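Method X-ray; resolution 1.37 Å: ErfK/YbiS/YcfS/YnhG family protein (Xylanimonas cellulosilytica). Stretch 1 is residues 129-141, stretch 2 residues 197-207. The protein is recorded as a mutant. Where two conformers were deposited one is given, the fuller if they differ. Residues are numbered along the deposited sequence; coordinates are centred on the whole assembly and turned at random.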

# COMPACT_ATOMS: atom_id res chain seq x y z
N THR A 129 5.34 14.54 -8.87
CA THR A 129 6.00 14.41 -7.60
C THR A 129 4.95 14.27 -6.49
O THR A 129 4.01 15.05 -6.47
N THR A 130 5.18 13.40 -5.54
CA THR A 130 4.40 13.35 -4.32
C THR A 130 5.12 14.09 -3.27
O THR A 130 6.33 13.83 -3.07
N PRO A 131 4.46 15.01 -2.59
CA PRO A 131 5.23 15.79 -1.67
C PRO A 131 5.60 15.05 -0.40
O PRO A 131 4.85 14.25 0.10
N ARG A 132 6.78 15.32 0.08
CA ARG A 132 7.27 14.88 1.35
C ARG A 132 6.92 15.92 2.39
O ARG A 132 6.94 17.14 2.13
N GLY A 133 6.57 15.47 3.58
CA GLY A 133 6.20 16.37 4.65
C GLY A 133 5.16 15.87 5.57
O GLY A 133 4.87 14.70 5.61
N ASP A 134 4.68 16.80 6.43
CA ASP A 134 3.83 16.45 7.51
C ASP A 134 2.49 17.20 7.31
O ASP A 134 2.48 18.42 7.49
N PHE A 135 1.48 16.45 6.93
CA PHE A 135 0.22 16.99 6.47
C PHE A 135 -0.94 16.40 7.27
O PHE A 135 -0.70 15.70 8.29
N ALA A 136 -2.18 16.68 6.92
CA ALA A 136 -3.33 16.14 7.62
C ALA A 136 -4.48 16.01 6.62
O ALA A 136 -4.62 16.80 5.72
N VAL A 137 -5.29 14.98 6.84
CA VAL A 137 -6.52 14.85 6.10
C VAL A 137 -7.39 16.07 6.34
O VAL A 137 -7.69 16.36 7.53
N TYR A 138 -7.80 16.74 5.29
CA TYR A 138 -8.59 17.97 5.45
C TYR A 138 -9.96 17.89 4.79
O TYR A 138 -10.86 18.69 5.07
N MSE A 139 -10.09 16.94 3.88
CA MSE A 139 -11.38 16.61 3.19
C MSE A 139 -11.45 15.22 2.68
O MSE A 139 -10.36 14.61 2.57
N GLN A 140 -12.60 14.69 2.42
CA GLN A 140 -12.73 13.38 1.91
C GLN A 140 -13.97 13.36 1.03
O GLN A 140 -14.85 14.18 1.23
N ARG A 141 -13.99 12.46 0.06
CA ARG A 141 -15.15 12.31 -0.77
C ARG A 141 -15.48 10.85 -0.82
O ARG A 141 -14.68 10.04 -1.37
N GLY A 197 -10.51 3.69 10.77
CA GLY A 197 -10.94 5.03 10.93
C GLY A 197 -9.77 5.96 10.72
O GLY A 197 -8.71 5.84 11.33
N MSE A 198 -9.99 6.91 9.83
CA MSE A 198 -8.96 7.89 9.43
C MSE A 198 -9.69 9.19 9.26
O MSE A 198 -9.88 9.71 8.15
N PRO A 199 -10.12 9.79 10.39
CA PRO A 199 -11.01 10.93 10.26
C PRO A 199 -10.34 12.18 9.82
O PRO A 199 -9.08 12.27 9.81
N ILE A 200 -11.11 13.19 9.44
CA ILE A 200 -10.59 14.50 9.18
C ILE A 200 -9.67 14.88 10.38
O ILE A 200 -10.04 14.69 11.54
N GLY A 201 -8.52 15.41 10.06
CA GLY A 201 -7.54 15.84 11.02
C GLY A 201 -6.40 14.85 11.20
O GLY A 201 -5.38 15.18 11.81
N THR A 202 -6.55 13.62 10.70
CA THR A 202 -5.51 12.60 10.88
C THR A 202 -4.23 13.05 10.21
O THR A 202 -4.20 13.38 9.02
N ARG A 203 -3.11 12.91 10.94
CA ARG A 203 -1.79 13.20 10.42
C ARG A 203 -1.46 12.25 9.26
O ARG A 203 -1.60 11.03 9.40
N VAL A 204 -0.86 12.81 8.23
CA VAL A 204 -0.36 12.04 7.10
C VAL A 204 1.07 12.51 6.91
O VAL A 204 1.33 13.66 6.56
N LEU A 205 2.03 11.60 7.14
CA LEU A 205 3.43 11.90 7.14
C LEU A 205 4.11 11.17 5.99
O LEU A 205 4.04 9.93 6.00
N LEU A 206 4.75 11.86 5.07
CA LEU A 206 5.35 11.24 3.87
C LEU A 206 6.82 11.51 3.94
O LEU A 206 7.25 12.66 4.17
N TYR A 207 7.62 10.48 3.69
CA TYR A 207 9.11 10.66 3.73
C TYR A 207 9.80 9.72 2.77
O TYR A 207 9.16 8.74 2.30
OXT TYR A 207 11.00 10.00 2.41

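Val137 forms the apolar centre of the contact. Its CA-to-CB bond points toward the second stretch, and the t rotamer (chi1 176°) spreads its methyls between several partners: CG1 lies 3.7 Å from CD1 of Ile200, while CG2 packs 3.7 Å from CE of the selenomethionine Met198 and 3.8 Å from CG2 of Val204, itself a t rotamer. Met198 leaves its backbone sideways, but an extended chain, t at all three chi angles, brings its end to the valine. Ile200 likewise starts sideways; with chi1 and chi2 both m, its CD1 reaches 3.6 Å from Met139 CA and 3.6 Å from Gln140 OE1. The Val137 backbone anchors this cluster, its N donating to Thr202 O (2.9 Å) and its O accepting from Gly201 N (2.8 Å).

Along the antiparallel strands, Phe135, Val204 and Leu206 share one face of the sheet. Phe135 adopts m (chi1 -56°), and Leu206 CD1 meets the edge of its ring, 3.5 Å from Phe135 CD2. Leu206, with chi1 m and chi2 p, also places CD2 3.6 Å from Thr130 CG2. Gly133 opposite Leu206 leaves room for the aromatic ring: a CB there would come within 2.9 Å of Phe135 CZ.

The other face, carrying Asp134, Ala136, Arg203 and Leu205, is more polar. Arg203 is extended, with chi1 to chi3 all t, and meets the t rotamer of Asp134 in a two-pronged salt bridge: NE donates to OD1 and NH2 to OD2, each at 2.9 Å. The aspartate also rests against Leu205, its CG 3.8 Å from Leu205 CD1. At the outer end, Arg132 leaves its backbone sideways (chi1 m, chi2 and chi3 t), and its NH1 forms a 2.9 Å salt bridge with the carboxylate OXT of Tyr207, whose own CA-to-CB bond points away from the first stretch.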

# COMPACT_ATOMS: atom_id res chain seq x y z
CB THR A 129 6.89 15.69 -7.34
OG1 THR A 129 7.81 15.89 -8.42
CG2 THR A 129 7.64 15.61 -5.98
CB THR A 130 4.22 11.87 -3.90
OG1 THR A 130 3.48 11.17 -4.95
CG2 THR A 130 3.48 11.74 -2.60
CB PRO A 131 4.28 16.95 -1.29
CG PRO A 131 2.94 16.44 -1.59
CD PRO A 131 3.08 15.46 -2.71
CB ARG A 132 8.79 14.66 1.36
CG ARG A 132 9.17 13.44 0.58
CD ARG A 132 10.67 13.25 0.34
NE ARG A 132 10.78 12.42 -0.92
CZ ARG A 132 11.10 11.11 -1.22
NH1 ARG A 132 11.55 9.95 -0.43
NH2 ARG A 132 10.90 10.89 -2.49
CB ASP A 134 4.55 16.89 8.75
CG ASP A 134 4.20 16.22 9.95
OD1 ASP A 134 3.10 15.79 10.12
OD2 ASP A 134 5.13 16.22 10.86
CB PHE A 135 0.03 16.67 4.97
CG PHE A 135 1.13 17.17 4.15
CD1 PHE A 135 1.29 18.50 3.84
CD2 PHE A 135 2.10 16.29 3.58
CE1 PHE A 135 2.39 18.95 3.10
CE2 PHE A 135 3.12 16.77 2.81
CZ PHE A 135 3.28 18.10 2.56
CB ALA A 136 -3.75 17.09 8.77
CB VAL A 137 -7.28 13.55 6.46
CG1 VAL A 137 -8.59 13.47 5.75
CG2 VAL A 137 -6.41 12.32 6.23
CB TYR A 138 -7.86 19.23 4.95
CG TYR A 138 -7.76 19.35 3.44
CD1 TYR A 138 -6.72 18.75 2.73
CD2 TYR A 138 -8.70 20.04 2.74
CE1 TYR A 138 -6.69 18.88 1.34
CE2 TYR A 138 -8.67 20.20 1.41
CZ TYR A 138 -7.68 19.59 0.69
OH TYR A 138 -7.70 19.72 -0.64
CB MSE A 139 -11.56 17.66 2.08
CG MSE A 139 -12.82 17.42 1.15
SE MSE A 139 -13.05 18.69 -0.27
CE MSE A 139 -11.30 19.15 -0.08
CB GLN A 140 -12.69 12.36 3.00
CG GLN A 140 -13.86 12.49 3.94
CD GLN A 140 -13.63 11.68 5.20
OE1 GLN A 140 -12.53 11.35 5.52
NE2 GLN A 140 -14.63 11.34 5.87
CB ARG A 141 -14.89 12.98 -2.16
CG ARG A 141 -14.73 14.48 -2.16
CD ARG A 141 -14.39 15.13 -3.49
NE ARG A 141 -14.38 16.59 -3.38
CZ ARG A 141 -13.78 17.43 -4.20
NH1 ARG A 141 -13.04 16.93 -5.20
NH2 ARG A 141 -13.94 18.77 -4.02
CB MSE A 198 -8.35 7.34 8.09
CG MSE A 198 -7.24 8.14 7.58
SE MSE A 198 -6.62 7.21 5.93
CE MSE A 198 -5.68 8.82 5.28
CB PRO A 199 -11.54 11.14 11.71
CG PRO A 199 -10.46 10.50 12.55
CD PRO A 199 -10.00 9.31 11.78
CB ILE A 200 -11.78 15.46 8.89
CG1 ILE A 200 -12.70 14.97 7.68
CG2 ILE A 200 -11.26 16.89 8.71
CD1 ILE A 200 -11.94 14.83 6.28
CB THR A 202 -5.97 11.25 10.34
OG1 THR A 202 -7.15 10.78 10.98
CG2 THR A 202 -4.90 10.20 10.47
CB ARG A 203 -0.75 13.06 11.52
CG ARG A 203 0.65 13.49 11.20
CD ARG A 203 1.51 13.25 12.42
NE ARG A 203 2.83 13.76 12.23
CZ ARG A 203 3.89 13.45 12.96
NH1 ARG A 203 3.74 12.58 13.96
NH2 ARG A 203 5.06 14.00 12.71
CB VAL A 204 -1.15 12.29 5.78
CG1 VAL A 204 -0.57 11.44 4.63
CG2 VAL A 204 -2.60 11.91 6.02
CB LEU A 205 4.01 11.47 8.53
CG LEU A 205 5.44 11.59 8.76
CD1 LEU A 205 5.86 13.03 8.75
CD2 LEU A 205 5.80 10.94 10.13
CB LEU A 206 4.80 11.73 2.58
CG LEU A 206 3.29 11.62 2.40
CD1 LEU A 206 2.56 12.88 2.91
CD2 LEU A 206 2.90 11.30 0.94
CB TYR A 207 9.64 10.36 5.13
CG TYR A 207 9.05 9.17 5.82
CD1 TYR A 207 9.54 7.92 5.58
CD2 TYR A 207 8.03 9.28 6.71
CE1 TYR A 207 9.03 6.82 6.22
CE2 TYR A 207 7.51 8.22 7.41
CZ TYR A 207 8.01 6.95 7.13
OH TYR A 207 7.44 5.85 7.80